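PDB 5UYT: Ice-binding protein, which probably binds ice, which would give this multi-domain protein of an Antarctic bacterium its antifreeze activity. Local coordinates for residues 8-13 with 182-187; 87-92 with 108-113; 304-309 with 325-330. All blocks are in the same frame, centred on the assembly; numbering follows the deposited sequence.

Interaction 1 of 3, residues 8-13 with 182-187; sequences AAANFA and EGRALS
R184 and A10 meet in a buried contact of the right-handed beta-helix, where the 3-10 segment 8-11 and the start of strand 12-16, near the N-terminus, lie against strand 184-187 from far later in the sequence. Strands 12-16 and 180-187 run parallel, so the N-terminal end of the domain is built into the solenoid beside one of its late strands. CG of R184 stands anti to the carbonyl carbon (chi1 -66°) and the chain runs extended from CG to NE, which takes the guanidinium along the end of the 3-10 segment. There it grips one backbone oxygen side-on: NH2 of R184 reaches O of A10 at 2.9 Å on a lone pair in the carbonyl plane, while NE of R184 comes to the same O of A10 at 3.1 Å from above that plane. Both bonds are bent, with N-H...O angles of 141° and 136°, as two nitrogens share one acceptor. CA of A10 lies over one face of the guanidinium. NH1 of R184 donates to OD1 of N165, on the neighbouring strand 165-168, which shares in fixing the group. The aliphatic part of the arginine is packed closely too, its CG 3.1 Å from O of F12. CD2 of L186 comes loosely near O of A9, at 4.3 Å, and farther out helix 55-73 covers both L186 and F12. Past the arginine the backbones join directly: N of A185 donates to O of A13 at 3.0 Å, and CA of R184 makes a CH...O contact with that same oxygen at 3.4 Å.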
ATOM      1  N   ALA A   8      -4.480  12.965  15.650  1.00 36.96           N
ATOM      2  CA  ALA A   8      -3.633  11.764  15.519  1.00 35.41           C
ATOM      3  C   ALA A   8      -4.441  10.510  15.148  1.00 33.66           C
ATOM      4  O   ALA A   8      -3.902   9.562  14.575  1.00 32.27           O
ATOM      5  CB  ALA A   8      -2.842  11.533  16.797  1.00 36.82           C
ATOM      6  N   ALA A   9      -5.723  10.493  15.503  1.00 33.49           N
ATOM      7  CA  ALA A   9      -6.588   9.403  15.077  1.00 32.47           C
ATOM      8  C   ALA A   9      -6.617   9.258  13.553  1.00 30.79           C
ATOM      9  O   ALA A   9      -6.853   8.147  13.032  1.00 30.09           O
ATOM     10  CB  ALA A   9      -7.997   9.599  15.616  1.00 33.15           C
ATOM     11  N   ALA A  10      -6.384  10.361  12.830  1.00 31.19           N
ATOM     12  CA  ALA A  10      -6.318  10.313  11.342  1.00 30.42           C
ATOM     13  C   ALA A  10      -5.319   9.293  10.784  1.00 29.41           C
ATOM     14  O   ALA A  10      -5.484   8.820   9.650  1.00 28.13           O
ATOM     15  CB  ALA A  10      -6.020  11.699  10.772  1.00 31.77           C
ATOM     16  N   ASN A  11      -4.271   8.967  11.557  1.00 29.74           N
ATOM     17  CA  ASN A  11      -3.234   8.008  11.107  1.00 28.94           C
ATOM     18  C   ASN A  11      -3.759   6.593  10.937  1.00 26.87           C
ATOM     19  O   ASN A  11      -3.137   5.770  10.273  1.00 26.09           O
ATOM     20  CB  ASN A  11      -2.056   7.994  12.099  1.00 30.94           C
ATOM     21  CG  ASN A  11      -1.326   9.320  12.150  1.00 33.61           C
ATOM     22  OD1 ASN A  11      -0.988   9.900  11.122  1.00 35.67           O
ATOM     23  ND2 ASN A  11      -1.078   9.803  13.342  1.00 36.00           N
ATOM     24  N   PHE A  12      -4.918   6.321  11.530  1.00 26.21           N
ATOM     25  CA  PHE A  12      -5.427   4.967  11.660  1.00 24.98           C
ATOM     26  C   PHE A  12      -6.506   4.622  10.649  1.00 25.14           C
ATOM     27  O   PHE A  12      -7.323   5.467  10.298  1.00 26.45           O
ATOM     28  CB  PHE A  12      -5.986   4.759  13.085  1.00 25.76           C
ATOM     29  CG  PHE A  12      -4.922   4.660  14.122  1.00 25.87           C
ATOM     30  CD1 PHE A  12      -4.488   3.411  14.570  1.00 25.37           C
ATOM     31  CD2 PHE A  12      -4.337   5.811  14.646  1.00 27.09           C
ATOM     32  CE1 PHE A  12      -3.493   3.304  15.520  1.00 26.30           C
ATOM     33  CE2 PHE A  12      -3.327   5.714  15.603  1.00 28.18           C
ATOM     34  CZ  PHE A  12      -2.908   4.458  16.042  1.00 27.64           C
ATOM     35  N   ALA A  13      -6.502   3.360  10.230  1.00 23.61           N
ATOM     36  CA  ALA A  13      -7.636   2.720   9.574  1.00 23.30           C
ATOM     37  C   ALA A  13      -8.583   2.112  10.604  1.00 23.92           C
ATOM     38  O   ALA A  13      -9.812   2.222  10.453  1.00 24.44           O
ATOM     39  CB  ALA A  13      -7.150   1.618   8.636  1.00 22.34           C
ATOM     40  N   GLU A 182     -13.967   2.908   2.710  1.00 22.61           N
ATOM     41  CA  GLU A 182     -13.071   4.041   2.428  1.00 23.19           C
ATOM     42  C   GLU A 182     -13.403   4.979   3.581  1.00 23.54           C
ATOM     43  O   GLU A 182     -14.430   5.653   3.560  1.00 23.39           O
ATOM     44  CB  GLU A 182     -13.411   4.683   1.073  1.00 24.48           C
ATOM     45  CG  GLU A 182     -12.507   5.861   0.710  1.00 27.34           C
ATOM     46  CD  GLU A 182     -13.007   6.689  -0.485  1.00 29.92           C
ATOM     47  OE1 GLU A 182     -14.047   6.370  -1.112  1.00 30.62           O
ATOM     48  OE2 GLU A 182     -12.347   7.683  -0.810  1.00 31.94           O
ATOM     49  N   GLY A 183     -12.545   5.007   4.595  1.00 23.46           N
ATOM     50  CA  GLY A 183     -12.926   5.613   5.866  1.00 23.75           C
ATOM     51  C   GLY A 183     -12.126   4.982   6.991  1.00 23.86           C
ATOM     52  O   GLY A 183     -11.052   4.411   6.782  1.00 23.08           O
ATOM     53  N   ARG A 184     -12.677   5.062   8.193  1.00 23.96           N
ATOM     54  CA  ARG A 184     -12.001   4.565   9.386  1.00 24.43           C
ATOM     55  C   ARG A 184     -13.035   3.936  10.303  1.00 24.86           C
ATOM     56  O   ARG A 184     -14.206   4.372  10.317  1.00 25.17           O
ATOM     57  CB  ARG A 184     -11.316   5.731  10.132  1.00 24.99           C
ATOM     58  CG  ARG A 184     -10.159   6.377   9.368  1.00 25.24           C
ATOM     59  CD  ARG A 184      -9.665   7.631  10.098  1.00 25.54           C
ATOM     60  NE  ARG A 184      -8.550   8.273   9.376  1.00 25.33           N
ATOM     61  CZ  ARG A 184      -8.686   9.283   8.511  1.00 25.80           C
ATOM     62  NH1 ARG A 184      -9.885   9.791   8.253  1.00 26.02           N
ATOM     63  NH2 ARG A 184      -7.613   9.797   7.890  1.00 25.67           N
ATOM     64  N   ALA A 185     -12.624   2.905  11.049  1.00 24.84           N
ATOM     65  CA  ALA A 185     -13.428   2.394  12.161  1.00 25.78           C
ATOM     66  C   ALA A 185     -12.713   2.772  13.448  1.00 26.40           C
ATOM     67  O   ALA A 185     -11.603   2.302  13.719  1.00 25.98           O
ATOM     68  CB  ALA A 185     -13.636   0.873  12.054  1.00 25.57           C
ATOM     69  N   LEU A 186     -13.347   3.669  14.200  1.00 26.70           N
ATOM     70  CA  LEU A 186     -12.784   4.253  15.412  1.00 27.42           C
ATOM     71  C   LEU A 186     -13.771   4.076  16.559  1.00 28.26           C
ATOM     72  O   LEU A 186     -14.929   4.482  16.432  1.00 28.21           O
ATOM     73  CB  LEU A 186     -12.546   5.758  15.200  1.00 28.17           C
ATOM     74  CG  LEU A 186     -11.751   6.198  13.956  1.00 28.26           C
ATOM     75  CD1 LEU A 186     -11.846   7.715  13.809  1.00 28.97           C
ATOM     76  CD2 LEU A 186     -10.297   5.749  14.049  1.00 28.65           C
ATOM     77  N   SER A 187     -13.309   3.499  17.670  1.00 28.47           N
ATOM     78  CA  SER A 187     -14.131   3.388  18.898  1.00 29.61           C
ATOM     79  C   SER A 187     -13.508   4.128  20.083  1.00 30.95           C
ATOM     80  O   SER A 187     -12.302   4.012  20.336  1.00 31.49           O
ATOM     81  CB  SER A 187     -14.357   1.923  19.285  1.00 29.54           C
ATOM     82  OG  SER A 187     -15.028   1.829  20.566  1.00 30.60           O
TER

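Interaction 2 of 3, residues 87-92 with 108-113; sequences GTTLTA and TLDGGG
T88 with T108, and A92 with D110, are bridged by two waters that close the ends of a pair of parallel strands. OG1 of T108 holds the first water at 2.8 Å, which in turn donates to O of T88; the second accepts from N of A92 and donates to O of D110. Between the waters the backbones are joined by three nearly straight bonds, T108 N to T88 O, L90 N to T108 O (2.8 Å) and D110 N to L90 O. T89 and T108 lie side by side on the more exposed face, pointing the same way. Both take the same rotamer, OG1 anti to the carbonyl carbon (chi1 -60° and -59°). OG1 of T89 comes 3.7 Å from CB of T108, and CG2 of T89 passes over the sheet to CB of D110, also 3.7 Å away. On the other face CB of L90 meets CD2 of L109 at 4.3 Å, and both leucines pack on F121 in the interior. Beyond the strand, N of G112 approaches OD1 of D110 from above the carboxylate plane, at 2.8 Å, and the same OD1 also binds ND2 of N139. This Asx turn leads the chain out of the sheet into a run of glycines. Parallel strands stacked in register, with like residues above one another and leucines facing the interior, are characteristic of a beta-solenoid; here the outermost strand 88-90 pairs with 106-110.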
ATOM      1  N   GLY A  87     -32.008   3.731  -2.177  1.00 32.46           N
ATOM      2  CA  GLY A  87     -32.034   4.631  -3.324  1.00 32.26           C
ATOM      3  C   GLY A  87     -32.029   6.112  -2.983  1.00 32.56           C
ATOM      4  O   GLY A  87     -32.072   6.954  -3.876  1.00 32.63           O
ATOM      5  N   THR A  88     -31.978   6.435  -1.692  1.00 32.46           N
ATOM      6  CA  THR A  88     -32.009   7.832  -1.222  1.00 32.62           C
ATOM      7  C   THR A  88     -30.732   8.589  -1.587  1.00 31.21           C
ATOM      8  O   THR A  88     -29.656   8.000  -1.642  1.00 30.10           O
ATOM      9  CB  THR A  88     -32.235   7.877   0.314  1.00 33.68           C
ATOM     10  OG1 THR A  88     -33.600   7.539   0.585  1.00 35.20           O
ATOM     11  CG2 THR A  88     -31.981   9.250   0.888  1.00 34.44           C
ATOM     12  N   THR A  89     -30.863   9.887  -1.841  1.00 31.28           N
ATOM     13  CA  THR A  89     -29.699  10.767  -2.043  1.00 30.59           C
ATOM     14  C   THR A  89     -29.711  11.895  -1.018  1.00 31.37           C
ATOM     15  O   THR A  89     -30.767  12.527  -0.805  1.00 32.15           O
ATOM     16  CB  THR A  89     -29.666  11.339  -3.478  1.00 31.00           C
ATOM     17  OG1 THR A  89     -29.584  10.249  -4.410  1.00 30.32           O
ATOM     18  CG2 THR A  89     -28.432  12.216  -3.682  1.00 30.63           C
ATOM     19  N   LEU A  90     -28.579  12.132  -0.355  1.00 30.76           N
ATOM     20  CA  LEU A  90     -28.468  13.264   0.595  1.00 32.17           C
ATOM     21  C   LEU A  90     -27.385  14.251   0.200  1.00 32.20           C
ATOM     22  O   LEU A  90     -26.311  13.854  -0.242  1.00 31.70           O
ATOM     23  CB  LEU A  90     -28.175  12.787   2.031  1.00 31.81           C
ATOM     24  CG  LEU A  90     -29.160  11.879   2.759  1.00 32.15           C
ATOM     25  CD1 LEU A  90     -28.481  11.268   3.974  1.00 31.78           C
ATOM     26  CD2 LEU A  90     -30.389  12.696   3.176  1.00 33.38           C
ATOM     27  N   THR A  91     -27.686  15.540   0.371  1.00 33.97           N
ATOM     28  CA  THR A  91     -26.679  16.587   0.208  1.00 34.32           C
ATOM     29  C   THR A  91     -26.051  16.912   1.579  1.00 34.27           C
ATOM     30  O   THR A  91     -26.356  16.240   2.580  1.00 33.57           O
ATOM     31  CB  THR A  91     -27.277  17.834  -0.477  1.00 35.83           C
ATOM     32  OG1 THR A  91     -28.536  18.169   0.131  1.00 37.47           O
ATOM     33  CG2 THR A  91     -27.501  17.559  -1.961  1.00 35.96           C
ATOM     34  N   ALA A  92     -25.165  17.909   1.625  1.00 34.55           N
ATOM     35  CA  ALA A  92     -24.432  18.209   2.849  1.00 34.61           C
ATOM     36  C   ALA A  92     -25.389  18.419   4.013  1.00 35.95           C
ATOM     37  O   ALA A  92     -26.466  19.020   3.856  1.00 37.14           O
ATOM     38  CB  ALA A  92     -23.553  19.427   2.663  1.00 35.34           C
ATOM     39  N   THR A 108     -26.712   7.526  -1.483  1.00 27.33           N
ATOM     40  CA  THR A 108     -25.797   8.400  -2.236  1.00 26.71           C
ATOM     41  C   THR A 108     -25.570   9.713  -1.495  1.00 27.16           C
ATOM     42  O   THR A 108     -26.522  10.374  -1.073  1.00 28.19           O
ATOM     43  CB  THR A 108     -26.293   8.648  -3.688  1.00 27.03           C
ATOM     44  OG1 THR A 108     -26.403   7.390  -4.360  1.00 27.14           O
ATOM     45  CG2 THR A 108     -25.344   9.553  -4.478  1.00 26.90           C
ATOM     46  N   LEU A 109     -24.300  10.086  -1.328  1.00 26.72           N
ATOM     47  CA  LEU A 109     -23.957  11.375  -0.731  1.00 27.23           C
ATOM     48  C   LEU A 109     -23.435  12.277  -1.846  1.00 27.79           C
ATOM     49  O   LEU A 109     -22.396  11.994  -2.481  1.00 26.74           O
ATOM     50  CB  LEU A 109     -22.934  11.202   0.412  1.00 26.78           C
ATOM     51  CG  LEU A 109     -23.259  10.100   1.426  1.00 26.22           C
ATOM     52  CD1 LEU A 109     -22.215  10.044   2.529  1.00 26.24           C
ATOM     53  CD2 LEU A 109     -24.667  10.265   2.023  1.00 27.39           C
ATOM     54  N   ASP A 110     -24.177  13.354  -2.078  1.00 28.91           N
ATOM     55  CA  ASP A 110     -24.010  14.219  -3.246  1.00 29.96           C
ATOM     56  C   ASP A 110     -23.409  15.535  -2.777  1.00 30.16           C
ATOM     57  O   ASP A 110     -23.996  16.261  -1.950  1.00 30.43           O
ATOM     58  CB  ASP A 110     -25.392  14.388  -3.897  1.00 31.47           C
ATOM     59  CG  ASP A 110     -25.465  15.510  -4.937  1.00 33.47           C
ATOM     60  OD1 ASP A 110     -24.472  16.184  -5.284  1.00 33.21           O
ATOM     61  OD2 ASP A 110     -26.618  15.762  -5.371  1.00 35.55           O
ATOM     62  N   GLY A 111     -22.220  15.828  -3.283  1.00 29.37           N
ATOM     63  CA  GLY A 111     -21.445  16.960  -2.794  1.00 30.25           C
ATOM     64  C   GLY A 111     -21.891  18.307  -3.343  1.00 31.80           C
ATOM     65  O   GLY A 111     -21.319  19.336  -2.986  1.00 32.41           O
ATOM     66  N   GLY A 112     -22.893  18.300  -4.222  1.00 32.03           N
ATOM     67  CA  GLY A 112     -23.411  19.536  -4.810  1.00 33.70           C
ATOM     68  C   GLY A 112     -22.382  20.337  -5.593  1.00 33.92           C
ATOM     69  O   GLY A 112     -22.545  21.547  -5.794  1.00 35.00           O
ATOM     70  N   GLY A 113     -21.318  19.670  -6.035  1.00 33.09           N
ATOM     71  CA  GLY A 113     -20.239  20.322  -6.761  1.00 33.91           C
ATOM     72  C   GLY A 113     -19.249  21.039  -5.871  1.00 34.28           C
ATOM     73  O   GLY A 113     -18.443  21.841  -6.351  1.00 34.96           O
TER
HETATM   74  O   HOH W   1     -28.738   6.109  -3.626  1.00 28.83           O
HETATM   75  O   HOH W   2     -23.741  18.826  -0.777  1.00 36.27           O

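Interaction 3 of 3, residues 304-309 with 325-330; sequences NLVLTP and TLDAQG
L307 and L326 lie side by side on the inner face of two neighbouring parallel strands, in adjacent coils of the second beta-solenoid domain. CD2 of L326 lies 3.8 Å from CB of L307 and also touches its CD1. Both leucines have CG anti to the carbonyl carbon, which points the two chains the same way. On the opposite face V306 pairs with T325, and CG1 of V306, anti to the backbone N (chi1 -179°), reaches across to CB of D327 at 3.9 Å. The backbone ladder beneath these side chains has three hydrogen bonds: T325 N to L305 O, L307 N to T325 O and D327 N to L307 O. The last is the most bent, at 150°, and its donor is tilted from the carbonyl plane. A water links O of L305 to OG1 of T325, bridging the start of the pair.

After the strands the two chains stay in touch. Ring carbon CD of P309 comes 3.3 Å from O of D327, and CG of P309 faces CA of A328. T308 crosses Q329, and CG2 of T308 lies 3.5 Å from OE1 of Q329, while OG1 of T308 is hydrogen-bonded to OD2 of D47, from the first ice-binding-like region. Q329 also touches I203 and L210, so this edge of the second domain rests against residues from earlier in the chain. Inward, L326 and A328 lie on F336, and strand 351-355 continues the sheet beside 323-327. The turn that follows is an Asx turn, with D327 also held by ND2 of N356: N of Q329 donates to OD1 of D327 at 2.9 Å, approaching from above the carboxylate plane.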
ATOM      1  N   ASN A 304      -2.641  -9.353  -3.679  1.00 18.21           N
ATOM      2  CA  ASN A 304      -3.367  -8.105  -3.898  1.00 19.10           C
ATOM      3  C   ASN A 304      -3.125  -7.041  -2.813  1.00 19.32           C
ATOM      4  O   ASN A 304      -3.958  -6.143  -2.602  1.00 19.75           O
ATOM      5  CB  ASN A 304      -4.865  -8.403  -4.144  1.00 21.38           C
ATOM      6  CG  ASN A 304      -5.058  -9.563  -5.102  1.00 23.30           C
ATOM      7  OD1 ASN A 304      -5.661 -10.583  -4.765  1.00 29.72           O
ATOM      8  ND2 ASN A 304      -4.510  -9.439  -6.272  1.00 24.52           N
ATOM      9  N   LEU A 305      -1.966  -7.118  -2.160  1.00 18.75           N
ATOM     10  CA  LEU A 305      -1.517  -6.088  -1.245  1.00 18.79           C
ATOM     11  C   LEU A 305      -1.360  -4.802  -2.051  1.00 18.56           C
ATOM     12  O   LEU A 305      -0.893  -4.834  -3.209  1.00 18.64           O
ATOM     13  CB  LEU A 305      -0.132  -6.467  -0.680  1.00 18.73           C
ATOM     14  CG  LEU A 305       0.605  -5.612   0.357  1.00 19.42           C
ATOM     15  CD1 LEU A 305      -0.195  -5.455   1.656  1.00 21.19           C
ATOM     16  CD2 LEU A 305       1.977  -6.262   0.632  1.00 19.20           C
ATOM     17  N   VAL A 306      -1.744  -3.684  -1.444  1.00 18.52           N
ATOM     18  CA  VAL A 306      -1.509  -2.371  -2.036  1.00 17.83           C
ATOM     19  C   VAL A 306      -0.615  -1.595  -1.071  1.00 18.16           C
ATOM     20  O   VAL A 306      -0.897  -1.542   0.152  1.00 18.02           O
ATOM     21  CB  VAL A 306      -2.844  -1.604  -2.243  1.00 19.49           C
ATOM     22  CG1 VAL A 306      -2.612  -0.235  -2.887  1.00 19.70           C
ATOM     23  CG2 VAL A 306      -3.803  -2.426  -3.096  1.00 19.78           C
ATOM     24  N   LEU A 307       0.428  -0.970  -1.628  1.00 17.35           N
ATOM     25  CA  LEU A 307       1.365  -0.145  -0.879  1.00 17.71           C
ATOM     26  C   LEU A 307       1.293   1.318  -1.358  1.00 17.70           C
ATOM     27  O   LEU A 307       0.750   1.609  -2.436  1.00 18.29           O
ATOM     28  CB  LEU A 307       2.792  -0.705  -1.020  1.00 16.57           C
ATOM     29  CG  LEU A 307       2.985  -2.166  -0.534  1.00 16.27           C
ATOM     30  CD1 LEU A 307       4.460  -2.596  -0.713  1.00 16.16           C
ATOM     31  CD2 LEU A 307       2.527  -2.358   0.922  1.00 16.86           C
ATOM     32  N   THR A 308       1.813   2.221  -0.515  1.00 18.35           N
ATOM     33  CA  THR A 308       1.818   3.669  -0.753  1.00 18.27           C
ATOM     34  C   THR A 308       3.261   4.192  -0.592  1.00 18.36           C
ATOM     35  O   THR A 308       4.161   3.424  -0.189  1.00 17.89           O
ATOM     36  CB  THR A 308       0.837   4.380   0.213  1.00 18.86           C
ATOM     37  OG1 THR A 308       1.042   3.909   1.555  1.00 19.25           O
ATOM     38  CG2 THR A 308      -0.611   4.130  -0.223  1.00 18.80           C
ATOM     39  N   PRO A 309       3.513   5.477  -0.941  1.00 19.44           N
ATOM     40  CA  PRO A 309       4.906   5.911  -0.986  1.00 19.46           C
ATOM     41  C   PRO A 309       5.556   5.956   0.412  1.00 20.06           C
ATOM     42  O   PRO A 309       5.166   6.778   1.263  1.00 21.05           O
ATOM     43  CB  PRO A 309       4.825   7.331  -1.594  1.00 19.77           C
ATOM     44  CG  PRO A 309       3.574   7.286  -2.404  1.00 19.53           C
ATOM     45  CD  PRO A 309       2.623   6.485  -1.548  1.00 19.42           C
ATOM     46  N   THR A 325       0.506  -4.044  -5.659  1.00 16.20           N
ATOM     47  CA  THR A 325       0.262  -2.781  -6.339  1.00 16.27           C
ATOM     48  C   THR A 325       0.884  -1.636  -5.567  1.00 16.99           C
ATOM     49  O   THR A 325       0.851  -1.620  -4.304  1.00 17.16           O
ATOM     50  CB  THR A 325      -1.248  -2.550  -6.474  1.00 17.09           C
ATOM     51  OG1 THR A 325      -1.832  -3.598  -7.261  1.00 17.10           O
ATOM     52  CG2 THR A 325      -1.546  -1.166  -7.110  1.00 17.71           C
ATOM     53  N   LEU A 326       1.502  -0.718  -6.319  1.00 16.69           N
ATOM     54  CA  LEU A 326       2.115   0.487  -5.758  1.00 17.06           C
ATOM     55  C   LEU A 326       1.278   1.692  -6.163  1.00 17.47           C
ATOM     56  O   LEU A 326       1.108   1.970  -7.339  1.00 17.60           O
ATOM     57  CB  LEU A 326       3.588   0.596  -6.221  1.00 17.13           C
ATOM     58  CG  LEU A 326       4.363  -0.713  -5.933  1.00 17.44           C
ATOM     59  CD1 LEU A 326       5.762  -0.548  -6.536  1.00 17.51           C
ATOM     60  CD2 LEU A 326       4.455  -1.003  -4.412  1.00 17.10           C
ATOM     61  N   ASP A 327       0.755   2.410  -5.158  1.00 17.43           N
ATOM     62  CA  ASP A 327      -0.260   3.436  -5.363  1.00 18.32           C
ATOM     63  C   ASP A 327       0.382   4.757  -4.968  1.00 18.08           C
ATOM     64  O   ASP A 327       0.635   5.005  -3.774  1.00 17.50           O
ATOM     65  CB  ASP A 327      -1.454   3.105  -4.433  1.00 19.32           C
ATOM     66  CG  ASP A 327      -2.549   4.157  -4.431  1.00 21.39           C
ATOM     67  OD1 ASP A 327      -2.446   5.180  -5.138  1.00 21.07           O
ATOM     68  OD2 ASP A 327      -3.547   3.943  -3.661  1.00 21.65           O
ATOM     69  N   ALA A 328       0.634   5.616  -5.955  1.00 17.64           N
ATOM     70  CA  ALA A 328       1.245   6.923  -5.700  1.00 17.94           C
ATOM     71  C   ALA A 328       0.269   7.995  -5.230  1.00 19.05           C
ATOM     72  O   ALA A 328       0.687   9.102  -4.937  1.00 19.94           O
ATOM     73  CB  ALA A 328       2.025   7.407  -6.935  1.00 17.82           C
ATOM     74  N   GLN A 329      -1.029   7.656  -5.170  1.00 19.97           N
ATOM     75  CA  GLN A 329      -2.063   8.590  -4.704  1.00 21.17           C
ATOM     76  C   GLN A 329      -2.049   9.942  -5.441  1.00 22.15           C
ATOM     77  O   GLN A 329      -2.349  11.012  -4.856  1.00 22.40           O
ATOM     78  CB  GLN A 329      -1.999   8.758  -3.171  1.00 22.75           C
ATOM     79  CG  GLN A 329      -1.978   7.418  -2.421  1.00 22.70           C
ATOM     80  CD  GLN A 329      -2.092   7.533  -0.884  1.00 24.09           C
ATOM     81  OE1 GLN A 329      -2.856   6.793  -0.261  1.00 25.54           O
ATOM     82  NE2 GLN A 329      -1.312   8.403  -0.278  1.00 24.35           N
ATOM     83  N   GLY A 330      -1.766   9.895  -6.736  1.00 21.91           N
ATOM     84  CA  GLY A 330      -1.816  11.087  -7.592  1.00 23.83           C
ATOM     85  C   GLY A 330      -0.498  11.848  -7.722  1.00 24.80           C
ATOM     86  O   GLY A 330      -0.424  12.828  -8.460  1.00 26.80           O
TER
HETATM   87  O   HOH W   3      -2.742  -5.298  -5.412  1.00 20.94           O

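Interaction 2 falls, in sequence, between the two segments of interaction 1, which brings residues 8-13 to 182-187, and interaction 3 follows in the second ice-binding-like range. Interactions 2 and 3 occupy matching places in their domains, each the outermost strand paired with the middle strand of a three-stranded parallel sheet, with paired residues 19 positions apart in both, consistent with two related solenoids. Their centres are about 29 Å apart. Interaction 1 lies about 23 Å from interaction 2 and 18 Å from interaction 3, centre to centre, and joins the first domain's N-terminal part to its late strands. None of the three touches another.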